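Extracellular invertase (PDB 5XH8) probably hydrolyses terminal beta-fructofuranosides such as sucrose and, with high transfructosylation activity, passes fructosyl groups to sugar acceptors, building fructooligosaccharides such as 1-kestose. Local coordinates at residues F58-D61 and I65-A68; Q84-G89 and L113-V118; S101-G106 and S214-W219; T179-L184 and T190-I195; T488-F493 and S497-R502. All coordinates share one frame; numbering follows the deposited sequence.

Contact 1: residues F58-D61 and I65-A68; sequences FLHD and ISSA. With ACT (acetate ion), chain I.
Phe58 and Ser66 pair across a tight beta hairpin, strand 54-60 turning back into strand 65-70, in the beta-propeller domain of this family 32 glycosidase. Two backbone hydrogen bonds close their ring: Phe58 N gives to Ser66 O at 2.9 Å, and Ser66 N to Phe58 O at 2.8 Å. The next pair, Leu59 with Ile65, is non-hydrogen-bonded, and here Ile65 CA adds a CA-H...O contact to Phe58 O. The strands splay, their directions 124° apart, and the ladder stops at the turn.

Apolar contacts lie on both faces of the hairpin. On one, Leu59 CD2 meets Ile65 CG1 at 3.8 Å; this face looks to Asp99 and Val97 of strand 96-103, and Leu59 lies close to a bound glycerol. On the other, Phe58 CG stands between backbone N and carbonyl carbon (chi1 43°), which swings the ring back across the hairpin. Its CE1 touches Ser66 CB, while Ser66 O lies above the ring centre.

Polar side chains finish the contact. Ser66 OG hydrogen-bonds Gly82 O and lies obliquely against the imidazole of His60, 3.3 Å from CD2. The imidazole is held at both nitrogens, by Gln38 O at ND1 and by an acetate, probably from the crystallisation liquor, at NE2; a protonated, positively charged ring would suit this. The acetate sits at the ring edge, its OXT accepting from His60 NE2 at 3.0 Å and its O more weakly at 3.1 Å from the same NE2.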
# COMPACT_ATOMS: atom_id res chain seq x y z
N PHE A 58 -3.23 14.19 20.58
CA PHE A 58 -3.90 15.13 19.67
C PHE A 58 -2.98 15.48 18.51
O PHE A 58 -1.76 15.53 18.66
CB PHE A 58 -4.36 16.42 20.40
CG PHE A 58 -3.36 16.96 21.36
CD1 PHE A 58 -2.31 17.75 20.92
CD2 PHE A 58 -3.43 16.65 22.71
CE1 PHE A 58 -1.35 18.23 21.81
CE2 PHE A 58 -2.49 17.12 23.60
CZ PHE A 58 -1.44 17.90 23.16
N LEU A 59 -3.57 15.72 17.34
CA LEU A 59 -2.84 16.28 16.20
C LEU A 59 -2.28 17.64 16.61
O LEU A 59 -2.92 18.37 17.36
CB LEU A 59 -3.74 16.44 14.98
CG LEU A 59 -4.36 15.16 14.39
CD1 LEU A 59 -4.93 15.47 13.03
CD2 LEU A 59 -3.35 14.03 14.31
N HIS A 60 -1.06 17.94 16.16
CA HIS A 60 -0.34 19.15 16.58
C HIS A 60 0.38 19.72 15.36
O HIS A 60 1.19 19.04 14.71
CB HIS A 60 0.62 18.83 17.72
CG HIS A 60 1.35 20.02 18.26
ND1 HIS A 60 0.77 21.27 18.37
CD2 HIS A 60 2.60 20.14 18.77
CE1 HIS A 60 1.63 22.10 18.93
NE2 HIS A 60 2.75 21.45 19.17
N ASP A 61 0.01 20.96 15.02
CA ASP A 61 0.64 21.74 13.95
C ASP A 61 0.60 21.06 12.58
O ASP A 61 1.47 21.27 11.75
CB ASP A 61 2.06 22.11 14.36
CG ASP A 61 2.08 23.21 15.44
OD1 ASP A 61 1.22 24.10 15.38
OD2 ASP A 61 2.93 23.17 16.34
N ILE A 65 1.28 13.68 15.92
CA ILE A 65 0.47 13.55 17.12
C ILE A 65 1.38 13.86 18.31
O ILE A 65 2.48 13.28 18.41
CB ILE A 65 -0.08 12.11 17.27
CG1 ILE A 65 -0.89 11.69 16.03
CG2 ILE A 65 -0.95 11.98 18.51
CD1 ILE A 65 -1.21 10.20 15.97
N SER A 66 0.93 14.76 19.18
CA SER A 66 1.57 15.04 20.46
C SER A 66 0.75 14.42 21.59
O SER A 66 -0.40 14.00 21.39
CB SER A 66 1.75 16.55 20.67
OG SER A 66 2.75 17.04 19.81
N SER A 67 1.35 14.38 22.78
CA SER A 67 0.77 13.66 23.91
C SER A 67 1.15 14.23 25.27
O SER A 67 2.15 14.94 25.43
CB SER A 67 1.16 12.17 23.81
OG SER A 67 0.44 11.38 24.73
N ALA A 68 0.32 13.93 26.25
CA ALA A 68 0.56 14.25 27.66
C ALA A 68 -0.06 13.15 28.54
O ALA A 68 -0.90 12.37 28.06
CB ALA A 68 -0.08 15.59 28.01
C ACT I . 5.49 22.48 20.90
O ACT I . 4.39 23.06 21.24
OXT ACT I . 5.63 21.81 19.83
CH3 ACT I . 6.71 22.50 21.75

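Contact 2: residues Q84-G89 and L113-V118; sequences QVIVPG and LLYTSV
Tyr115 OH is hydrogen-bonded to Asp93 OD2, a tie that fixes the far end of the phenol while Ile86 settles on one face of its ring. Between 84-89 and 113-118 themselves nothing polar passes; the contact is wholly apolar and small, 113 Å² in all, and its three side chains are buried.

Ile86 reaches out with its terminal methyl alone. CG1 stands anti to the backbone N (chi1 -174°) and the chain runs on extended, so that CD1 is carried the full length of the side chain toward strand 112-118. There it makes a CH-pi contact, 4.0 Å from the centroid of the Tyr115 ring and 27° off the normal, displaced toward the phenol end: CE1 and CZ are equally near at 3.7 Å. The tyrosine approaches from the opposite direction. The same methyl also meets Leu113 CD2 at 4.0 Å, and thus touches both Leu113 and Tyr115, two residues apart on the same face of the strand.

Ile86 is aimed by its backbone. Val85 and Ile86 both face Ile65 in a classic beta bulge, with Val85 N probably hydrogen-bonded to Ile65 O. Ser137 of strand 134-140 also touches Tyr115, and a glycerol is bound about 5 Å from the tyrosine side chain. The contact joins the bulged segment beside strand 65-70 to the second strand of the four-stranded antiparallel sheet 96-150, packing between neighbouring sheets as expected of blades in the five-bladed beta-propeller of family 32 glycosidases.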
# COMPACT_ATOMS: atom_id res chain seq x y z
N GLN A 84 6.01 16.12 18.99
CA GLN A 84 5.14 15.04 18.54
C GLN A 84 5.79 13.68 18.86
O GLN A 84 7.02 13.55 18.82
CB GLN A 84 4.86 15.17 17.04
CG GLN A 84 3.90 16.31 16.65
CD GLN A 84 4.58 17.66 16.43
OE1 GLN A 84 5.67 17.89 16.91
NE2 GLN A 84 3.90 18.58 15.72
N VAL A 85 4.97 12.71 19.21
CA VAL A 85 5.42 11.34 19.47
C VAL A 85 5.55 10.52 18.18
O VAL A 85 6.10 9.40 18.19
CB VAL A 85 4.50 10.63 20.50
CG1 VAL A 85 4.32 11.52 21.71
CG2 VAL A 85 3.12 10.29 19.91
N ILE A 86 4.96 11.03 17.11
CA ILE A 86 5.06 10.44 15.78
C ILE A 86 4.84 11.56 14.76
O ILE A 86 3.97 12.40 14.97
CB ILE A 86 4.08 9.24 15.58
CG1 ILE A 86 4.30 8.55 14.23
CG2 ILE A 86 2.62 9.65 15.77
CD1 ILE A 86 3.51 7.25 14.09
N VAL A 87 5.62 11.54 13.68
CA VAL A 87 5.59 12.56 12.66
C VAL A 87 5.52 11.91 11.29
O VAL A 87 5.95 10.77 11.13
CB VAL A 87 6.83 13.51 12.74
CG1 VAL A 87 6.80 14.34 14.03
CG2 VAL A 87 8.16 12.77 12.63
N PRO A 88 5.03 12.65 10.28
CA PRO A 88 5.06 12.15 8.90
C PRO A 88 6.47 12.09 8.32
O PRO A 88 7.41 12.57 8.95
CB PRO A 88 4.21 13.19 8.15
CG PRO A 88 4.37 14.44 8.93
CD PRO A 88 4.49 14.02 10.37
N GLY A 89 6.60 11.54 7.12
CA GLY A 89 7.89 11.45 6.43
C GLY A 89 8.44 10.03 6.36
O GLY A 89 9.51 9.84 5.86
N LEU A 113 -0.06 1.60 18.37
CA LEU A 113 -0.86 2.60 17.64
C LEU A 113 -1.21 2.07 16.25
O LEU A 113 -0.32 1.71 15.48
CB LEU A 113 -0.07 3.89 17.48
CG LEU A 113 -0.67 4.99 16.60
CD1 LEU A 113 -1.91 5.56 17.22
CD2 LEU A 113 0.37 6.08 16.36
N LEU A 114 -2.51 2.04 15.95
CA LEU A 114 -3.00 1.85 14.60
C LEU A 114 -3.50 3.22 14.11
O LEU A 114 -4.41 3.79 14.71
CB LEU A 114 -4.13 0.81 14.56
CG LEU A 114 -4.73 0.48 13.19
CD1 LEU A 114 -3.71 -0.13 12.25
CD2 LEU A 114 -5.92 -0.46 13.35
N TYR A 115 -2.95 3.72 13.01
CA TYR A 115 -3.22 5.09 12.57
C TYR A 115 -3.28 5.21 11.06
O TYR A 115 -2.77 4.34 10.32
CB TYR A 115 -2.16 6.04 13.12
CG TYR A 115 -0.79 5.98 12.43
CD1 TYR A 115 0.13 4.99 12.77
CD2 TYR A 115 -0.43 6.90 11.46
CE1 TYR A 115 1.37 4.92 12.15
CE2 TYR A 115 0.80 6.83 10.82
CZ TYR A 115 1.70 5.84 11.17
OH TYR A 115 2.93 5.79 10.56
N THR A 116 -3.89 6.30 10.61
CA THR A 116 -3.98 6.54 9.18
C THR A 116 -2.71 7.22 8.68
O THR A 116 -2.42 8.37 9.02
CB THR A 116 -5.22 7.35 8.77
OG1 THR A 116 -6.40 6.63 9.15
CG2 THR A 116 -5.24 7.55 7.25
N SER A 117 -1.98 6.48 7.85
CA SER A 117 -0.76 6.91 7.18
C SER A 117 -1.14 7.47 5.79
O SER A 117 -1.77 6.78 5.01
CB SER A 117 0.21 5.73 7.10
OG SER A 117 -0.44 4.51 6.76
N VAL A 118 -0.78 8.73 5.53
CA VAL A 118 -1.21 9.45 4.33
C VAL A 118 -0.05 9.62 3.31
O VAL A 118 1.05 10.10 3.64
CB VAL A 118 -1.83 10.80 4.70
CG1 VAL A 118 -2.20 11.62 3.46
CG2 VAL A 118 -3.05 10.61 5.59

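Contact 3: residues S101-G106 and S214-W219; sequences SVIPNG and SDFQYW
Ile103 and Phe216 approach from opposite directions, methyl over ring face, where the end of strand 96-103 meets the loop that leads into strand 219-227. The apolar contacts are the substance of it. Ile103 CD1 lies over one face of the phenyl ring, 3.9 Å from its centroid and 28° off the normal, a CH-pi contact displaced toward the CD1-CE1 side; Phe216 CE1 is 3.6 Å from that methyl. Ile103 CG2 follows more loosely, approaching Phe216 CZ at 4.2 Å. The same Ile103 CD1 comes to the edge of the Trp219 indole, 4.4 Å from CH2, so the one methyl touches both aromatic side chains while Trp191 of strand 191-199 flanks the isoleucine. Further along the turn the backbone of Gly106 brings its CA obliquely against the phenyl ring, 3.8 Å from Phe216 CE2.

One polar bond shapes the aromatic side. Trp219 NE1 donates to Phe216 O at 2.9 Å, with an N-H...O angle of 142°. The donor stands well above the carbonyl plane and the oxygen is tilted out of the indole plane, so the bond is bent at both ends; nevertheless it ties the tryptophan to the loop and satisfies its buried N-H. Ser214 O lies over a face of the Phe216 ring near the rim.

At the edge of this loop Gln217 O accepts a hydrogen bond from Arg131 NH1 of the second subunit. The contact runs from the first strand of one four-stranded antiparallel sheet to the entry of the fourth strand in the next, a contact at the strand ends between adjacent blades of the beta-propeller.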
# COMPACT_ATOMS: atom_id res chain seq x y z
N SER A 101 -5.59 5.17 17.01
CA SER A 101 -5.91 4.77 18.35
C SER A 101 -4.96 3.67 18.81
O SER A 101 -4.26 3.04 17.99
CB SER A 101 -7.38 4.32 18.44
OG SER A 101 -7.67 3.32 17.49
N VAL A 102 -4.97 3.44 20.13
CA VAL A 102 -3.97 2.60 20.77
C VAL A 102 -4.59 1.36 21.43
O VAL A 102 -5.52 1.46 22.24
CB VAL A 102 -3.16 3.40 21.80
CG1 VAL A 102 -2.25 2.49 22.65
CG2 VAL A 102 -2.35 4.47 21.07
N ILE A 103 -4.01 0.22 21.08
CA ILE A 103 -4.17 -1.04 21.84
C ILE A 103 -3.16 -0.98 22.98
O ILE A 103 -1.96 -1.05 22.73
CB ILE A 103 -3.93 -2.29 20.94
CG1 ILE A 103 -4.92 -2.30 19.78
CG2 ILE A 103 -4.01 -3.58 21.79
CD1 ILE A 103 -4.62 -3.34 18.72
N PRO A 104 -3.62 -0.81 24.23
CA PRO A 104 -2.66 -0.51 25.30
C PRO A 104 -1.66 -1.62 25.59
O PRO A 104 -0.48 -1.35 25.86
CB PRO A 104 -3.57 -0.27 26.53
CG PRO A 104 -4.87 0.12 25.94
CD PRO A 104 -5.01 -0.71 24.70
N ASN A 105 -2.14 -2.85 25.51
CA ASN A 105 -1.33 -4.01 25.74
C ASN A 105 -1.24 -4.77 24.42
O ASN A 105 -2.00 -5.71 24.19
CB ASN A 105 -1.98 -4.86 26.84
CG ASN A 105 -0.96 -5.64 27.64
OD1 ASN A 105 0.01 -6.14 27.08
ND2 ASN A 105 -1.15 -5.70 28.96
N GLY A 106 -0.34 -4.33 23.54
CA GLY A 106 -0.30 -4.82 22.18
C GLY A 106 0.92 -5.66 21.90
O GLY A 106 1.26 -6.56 22.68
N SER A 214 -3.22 -12.81 16.34
CA SER A 214 -2.80 -12.19 17.54
C SER A 214 -1.78 -11.07 17.27
O SER A 214 -1.73 -10.13 18.06
CB SER A 214 -2.30 -13.22 18.54
OG SER A 214 -1.34 -14.09 17.97
N ASP A 215 -1.01 -11.10 16.16
CA ASP A 215 0.05 -10.06 15.97
C ASP A 215 -0.45 -8.71 15.42
O ASP A 215 0.39 -7.81 15.23
CB ASP A 215 1.21 -10.54 15.09
CG ASP A 215 1.56 -11.98 15.30
OD1 ASP A 215 0.83 -12.83 14.74
OD2 ASP A 215 2.57 -12.27 15.99
N PHE A 216 -1.76 -8.58 15.16
CA PHE A 216 -2.37 -7.34 14.65
C PHE A 216 -1.99 -7.02 13.21
O PHE A 216 -2.11 -5.88 12.74
CB PHE A 216 -2.05 -6.18 15.59
CG PHE A 216 -2.39 -6.47 17.02
CD1 PHE A 216 -3.71 -6.59 17.41
CD2 PHE A 216 -1.39 -6.65 17.98
CE1 PHE A 216 -4.04 -6.86 18.73
CE2 PHE A 216 -1.72 -6.92 19.31
CZ PHE A 216 -3.04 -7.03 19.68
N GLN A 217 -1.54 -8.06 12.50
CA GLN A 217 -1.02 -7.92 11.14
C GLN A 217 -2.16 -7.83 10.14
O GLN A 217 -2.13 -7.01 9.21
CB GLN A 217 -0.12 -9.12 10.84
CG GLN A 217 0.70 -9.04 9.58
CD GLN A 217 1.66 -7.87 9.58
OE1 GLN A 217 2.34 -7.59 10.57
NE2 GLN A 217 1.70 -7.17 8.48
N TYR A 218 -3.18 -8.67 10.34
CA TYR A 218 -4.26 -8.82 9.41
C TYR A 218 -5.58 -8.53 10.09
O TYR A 218 -5.81 -8.90 11.27
CB TYR A 218 -4.24 -10.23 8.80
CG TYR A 218 -3.01 -10.50 7.99
CD1 TYR A 218 -2.83 -9.88 6.75
CD2 TYR A 218 -1.99 -11.37 8.45
CE1 TYR A 218 -1.67 -10.10 5.99
CE2 TYR A 218 -0.84 -11.60 7.69
CZ TYR A 218 -0.69 -10.95 6.45
OH TYR A 218 0.43 -11.13 5.66
N TRP A 219 -6.45 -7.86 9.34
CA TRP A 219 -7.72 -7.37 9.84
C TRP A 219 -8.83 -7.83 8.91
O TRP A 219 -8.91 -7.42 7.74
CB TRP A 219 -7.67 -5.83 9.99
CG TRP A 219 -6.71 -5.46 11.06
CD1 TRP A 219 -5.36 -5.33 10.93
CD2 TRP A 219 -7.01 -5.26 12.45
NE1 TRP A 219 -4.80 -5.05 12.15
CE2 TRP A 219 -5.79 -4.99 13.10
CE3 TRP A 219 -8.19 -5.29 13.21
CZ2 TRP A 219 -5.71 -4.75 14.46
CZ3 TRP A 219 -8.12 -5.05 14.56
CH2 TRP A 219 -6.89 -4.78 15.18

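Contact 4: residues T179-L184 and T190-I195; sequences TLDSLL and TWYTVI
Both faces of the Tyr192 ring are covered: Leu180 CD1 stands above the centre of one, 3.9 Å from the centroid and only 7° off the normal, and Thr190 CG2 lies toward the rim of the other. At the edge comes Asp181 OD1, 3.2 Å from Tyr192 CE2, with the carboxylate turned 33° from the ring plane. Leu184 CD1 approaches obliquely, 4.0 Å from Tyr192 CE1.

Asp181 OD1 accepts a short hydrogen bond through its anti lone pair from Tyr192 OH, 2.5 Å away. Leu180 CB packs beside it, 3.6 Å from Tyr192 CZ.

In this way the short helix 178-184, which lies between the first and second strands of a propeller sheet, is pinned across strand 191-199, their directions 98° apart. Trp225 and Leu222 of strand 219-227 meet the two leucines from the sheet.

Several further bonds hold the polar end. Ser186 OG also hydrogen-bonds the phenol oxygen, and Asn189 N is bonded to Asp181 OD2. A water lies 2.6 Å from Thr190 O and reaches Asp181 OD1 weakly at 2.9 Å.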
# COMPACT_ATOMS: atom_id res chain seq x y z
N THR A 179 -20.44 -8.43 23.15
CA THR A 179 -21.66 -8.60 22.38
C THR A 179 -21.31 -8.94 20.94
O THR A 179 -21.86 -9.90 20.39
CB THR A 179 -22.56 -7.36 22.42
OG1 THR A 179 -22.78 -7.00 23.78
CG2 THR A 179 -23.91 -7.60 21.75
N LEU A 180 -20.38 -8.18 20.34
CA LEU A 180 -19.84 -8.53 19.03
C LEU A 180 -19.17 -9.90 19.04
O LEU A 180 -19.33 -10.66 18.09
CB LEU A 180 -18.86 -7.47 18.50
CG LEU A 180 -19.39 -6.06 18.20
CD1 LEU A 180 -18.30 -5.22 17.53
CD2 LEU A 180 -20.62 -6.10 17.31
N ASP A 181 -18.41 -10.23 20.09
CA ASP A 181 -17.75 -11.55 20.15
C ASP A 181 -18.80 -12.67 20.03
O ASP A 181 -18.65 -13.60 19.22
CB ASP A 181 -16.96 -11.76 21.43
CG ASP A 181 -15.75 -10.84 21.56
OD1 ASP A 181 -15.28 -10.24 20.56
OD2 ASP A 181 -15.23 -10.79 22.70
N SER A 182 -19.87 -12.56 20.82
CA SER A 182 -20.96 -13.54 20.80
C SER A 182 -21.64 -13.63 19.43
O SER A 182 -21.77 -14.73 18.89
CB SER A 182 -21.98 -13.24 21.90
OG SER A 182 -23.18 -13.92 21.62
N LEU A 183 -22.03 -12.49 18.87
CA LEU A 183 -22.71 -12.48 17.58
C LEU A 183 -21.86 -12.99 16.41
O LEU A 183 -22.41 -13.60 15.47
CB LEU A 183 -23.18 -11.07 17.22
CG LEU A 183 -24.44 -10.51 17.87
CD1 LEU A 183 -24.54 -9.03 17.53
CD2 LEU A 183 -25.69 -11.24 17.40
N LEU A 184 -20.55 -12.74 16.46
CA LEU A 184 -19.63 -13.10 15.36
C LEU A 184 -18.80 -14.36 15.63
O LEU A 184 -17.97 -14.73 14.82
CB LEU A 184 -18.69 -11.93 15.09
CG LEU A 184 -19.39 -10.66 14.60
CD1 LEU A 184 -18.50 -9.44 14.75
CD2 LEU A 184 -19.85 -10.82 13.15
N THR A 190 -11.40 -10.25 21.45
CA THR A 190 -10.97 -9.85 20.14
C THR A 190 -10.96 -8.31 20.06
O THR A 190 -11.85 -7.65 20.57
CB THR A 190 -11.92 -10.45 19.05
OG1 THR A 190 -11.65 -11.86 18.89
CG2 THR A 190 -11.78 -9.76 17.71
N TRP A 191 -9.98 -7.78 19.37
CA TRP A 191 -9.90 -6.35 19.09
C TRP A 191 -10.60 -6.13 17.78
O TRP A 191 -10.30 -6.81 16.79
CB TRP A 191 -8.45 -5.87 19.05
CG TRP A 191 -7.89 -5.61 20.41
CD1 TRP A 191 -7.03 -6.42 21.14
CD2 TRP A 191 -8.10 -4.44 21.21
NE1 TRP A 191 -6.73 -5.82 22.33
CE2 TRP A 191 -7.36 -4.61 22.41
CE3 TRP A 191 -8.83 -3.26 21.02
CZ2 TRP A 191 -7.36 -3.66 23.42
CZ3 TRP A 191 -8.82 -2.31 22.04
CH2 TRP A 191 -8.10 -2.51 23.22
N TYR A 192 -11.58 -5.23 17.79
CA TYR A 192 -12.24 -4.70 16.60
C TYR A 192 -11.64 -3.34 16.24
O TYR A 192 -11.08 -2.67 17.10
CB TYR A 192 -13.75 -4.54 16.84
CG TYR A 192 -14.38 -5.88 17.20
CD1 TYR A 192 -14.72 -6.80 16.20
CD2 TYR A 192 -14.54 -6.24 18.53
CE1 TYR A 192 -15.25 -8.04 16.53
CE2 TYR A 192 -15.07 -7.48 18.87
CZ TYR A 192 -15.43 -8.37 17.87
OH TYR A 192 -15.93 -9.61 18.22
N THR A 193 -11.79 -2.97 14.98
CA THR A 193 -11.47 -1.64 14.50
C THR A 193 -12.61 -1.17 13.64
O THR A 193 -13.05 -1.89 12.76
CB THR A 193 -10.16 -1.63 13.68
OG1 THR A 193 -9.07 -2.02 14.52
CG2 THR A 193 -9.90 -0.26 13.14
N VAL A 194 -13.08 0.05 13.89
CA VAL A 194 -13.88 0.78 12.90
C VAL A 194 -13.02 1.80 12.18
O VAL A 194 -12.15 2.44 12.79
CB VAL A 194 -15.18 1.45 13.42
CG1 VAL A 194 -16.23 0.38 13.72
CG2 VAL A 194 -14.94 2.35 14.62
N ILE A 195 -13.28 1.94 10.88
CA ILE A 195 -12.65 2.96 10.05
C ILE A 195 -13.79 3.80 9.52
O ILE A 195 -14.83 3.25 9.14
CB ILE A 195 -11.81 2.32 8.92
CG1 ILE A 195 -10.67 1.46 9.53
CG2 ILE A 195 -11.25 3.42 8.01
CD1 ILE A 195 -9.78 0.74 8.52
O HOH W 1 -13.91 -8.18 22.12

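Contact 5: residues T488-F493 and S497-R502; sequences TVYYQF and SIIVDR
Tyr490 lays its ring along Ile499, the two side chains side by side and pointing the same way. With CG in the crowded position between backbone N and carbonyl carbon (chi1 62°), the ring folds over the neighbouring strand, and the branch point of the isoleucine fits under one face: Ile499 CB is 3.8 Å from the ring centroid, with CG1 beneath CE2 and CG2 reaching the phenol end, 3.6 Å from Tyr490 OH. At the ring's edge, near its plane, Asp501 CB forms the next bump.

The opposite face is knobbly in another way. Ile498 CD1 presses on the edge of the Tyr491 ring, 3.7 Å from CD1, the side chains crossing at about a right angle. Val489 packs against Ile498 and Val500, its CG1 4.2 Å from Ile498 CG2 and its CG2 4.2 Å from Val500 CG1. Tyr491 in turn puts its CE2 over the centre of the Phe493 ring, and its OH is hydrogen-bonded to Leu524 O.

Six backbone hydrogen bonds keep these faces in step, two at each of Thr488-Asp501, Tyr490-Ile499 and Gln492-Ser497. In the outermost pair Asp501 N lies 2.7 Å from Thr488 O, whereas the return bond from Thr488 N to Asp501 O stretches to 3.3 Å yet is nearly straight at 170°.

Strands 474-481 and 520-523 flank the hairpin. Ile498 and Val500 meet Phe559 and Leu561 of a strand in the other sheet, while Thr488, Tyr490 and Gln492 stay partly exposed: an antiparallel hairpin within one layer of the C-terminal beta-sandwich of family 32 glycosidases.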
# COMPACT_ATOMS: atom_id res chain seq x y z
N THR A 488 -24.51 36.87 26.17
CA THR A 488 -25.76 36.41 26.77
C THR A 488 -26.01 34.96 26.41
O THR A 488 -25.94 34.58 25.25
CB THR A 488 -26.94 37.30 26.35
OG1 THR A 488 -26.58 38.65 26.58
CG2 THR A 488 -28.15 37.02 27.19
N VAL A 489 -26.28 34.17 27.45
CA VAL A 489 -26.56 32.75 27.33
C VAL A 489 -27.96 32.56 27.87
O VAL A 489 -28.19 32.86 29.05
CB VAL A 489 -25.57 31.90 28.18
CG1 VAL A 489 -25.95 30.43 28.13
CG2 VAL A 489 -24.14 32.12 27.73
N TYR A 490 -28.87 32.04 27.07
CA TYR A 490 -30.26 31.92 27.53
C TYR A 490 -31.01 30.72 26.98
O TYR A 490 -30.66 30.20 25.93
CB TYR A 490 -31.01 33.21 27.21
CG TYR A 490 -31.11 33.56 25.74
CD1 TYR A 490 -30.14 34.34 25.11
CD2 TYR A 490 -32.21 33.16 24.99
CE1 TYR A 490 -30.26 34.70 23.78
CE2 TYR A 490 -32.33 33.51 23.65
CZ TYR A 490 -31.36 34.28 23.06
OH TYR A 490 -31.49 34.61 21.74
N TYR A 491 -32.03 30.27 27.72
CA TYR A 491 -32.99 29.29 27.22
C TYR A 491 -34.15 30.00 26.54
O TYR A 491 -34.60 31.05 26.99
CB TYR A 491 -33.50 28.38 28.33
CG TYR A 491 -34.28 27.20 27.78
CD1 TYR A 491 -33.61 26.09 27.25
CD2 TYR A 491 -35.68 27.20 27.75
CE1 TYR A 491 -34.31 25.01 26.71
CE2 TYR A 491 -36.39 26.13 27.22
CZ TYR A 491 -35.70 25.03 26.70
OH TYR A 491 -36.40 23.96 26.16
N GLN A 492 -34.64 29.39 25.48
CA GLN A 492 -35.67 29.92 24.62
C GLN A 492 -36.67 28.79 24.37
O GLN A 492 -36.30 27.74 23.81
CB GLN A 492 -34.99 30.36 23.33
CG GLN A 492 -35.87 30.93 22.26
CD GLN A 492 -35.04 31.48 21.11
OE1 GLN A 492 -34.69 30.76 20.18
NE2 GLN A 492 -34.73 32.76 21.18
N PHE A 493 -37.93 28.96 24.80
CA PHE A 493 -38.96 27.93 24.58
C PHE A 493 -39.47 27.83 23.16
O PHE A 493 -39.88 26.75 22.77
CB PHE A 493 -40.16 28.07 25.54
CG PHE A 493 -39.91 27.48 26.89
CD1 PHE A 493 -39.35 28.26 27.89
CD2 PHE A 493 -40.21 26.16 27.15
CE1 PHE A 493 -39.11 27.73 29.14
CE2 PHE A 493 -39.98 25.62 28.41
CZ PHE A 493 -39.42 26.41 29.40
N SER A 497 -34.36 25.81 22.72
CA SER A 497 -32.90 25.93 22.51
C SER A 497 -32.21 26.74 23.59
O SER A 497 -32.79 27.68 24.14
CB SER A 497 -32.62 26.62 21.19
OG SER A 497 -33.04 25.83 20.09
N ILE A 498 -30.97 26.35 23.88
CA ILE A 498 -30.00 27.21 24.55
C ILE A 498 -29.26 27.98 23.48
O ILE A 498 -28.76 27.39 22.50
CB ILE A 498 -28.98 26.40 25.38
CG1 ILE A 498 -29.67 25.48 26.40
CG2 ILE A 498 -27.95 27.34 26.03
CD1 ILE A 498 -29.91 26.07 27.76
N ILE A 499 -29.14 29.29 23.67
CA ILE A 499 -28.51 30.21 22.73
C ILE A 499 -27.35 30.94 23.41
O ILE A 499 -27.45 31.34 24.56
CB ILE A 499 -29.51 31.28 22.21
CG1 ILE A 499 -30.79 30.62 21.66
CG2 ILE A 499 -28.86 32.20 21.18
CD1 ILE A 499 -30.59 29.71 20.48
N VAL A 500 -26.24 31.10 22.70
CA VAL A 500 -25.18 31.99 23.12
C VAL A 500 -25.19 33.13 22.09
O VAL A 500 -24.86 32.94 20.91
CB VAL A 500 -23.80 31.31 23.18
CG1 VAL A 500 -22.77 32.27 23.77
CG2 VAL A 500 -23.85 30.04 24.03
N ASP A 501 -25.63 34.30 22.54
CA ASP A 501 -25.55 35.53 21.72
C ASP A 501 -24.16 36.16 21.89
O ASP A 501 -23.78 36.61 22.99
CB ASP A 501 -26.63 36.51 22.17
CG ASP A 501 -26.65 37.80 21.36
OD1 ASP A 501 -25.76 38.09 20.51
OD2 ASP A 501 -27.60 38.56 21.62
N ARG A 502 -23.42 36.22 20.79
CA ARG A 502 -22.06 36.75 20.77
C ARG A 502 -21.93 38.07 19.99
O ARG A 502 -20.81 38.58 19.79
CB ARG A 502 -21.09 35.68 20.21
CG ARG A 502 -20.94 34.48 21.14
CD ARG A 502 -19.80 33.55 20.71
NE ARG A 502 -20.00 33.10 19.33
CZ ARG A 502 -19.06 32.61 18.52
NH1 ARG A 502 -17.81 32.42 18.93
NH2 ARG A 502 -19.41 32.26 17.29

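From the N terminus, contact 1 comes first, closing a short hairpin; the chain then reaches 84-89, whose bulge bonds back to contact 1 at Ile65. Contact 2 closes a longer loop at 113-118 and crosses contact 3, because 101-106 lies inside that loop while its partner 214-219 comes later; strands 96-103 and 112-118 are sheet neighbours. Contact 4 is nested within the long loop closed by contact 3 and touches it through Trp191 and Thr193. Contacts 2 and 3 join neighbouring propeller sheets, while 1 and 4 each lie within one sheet and its connections. Contact 5 follows in series, in the C-terminal sandwich, its centre 33 to 45 Å from the others.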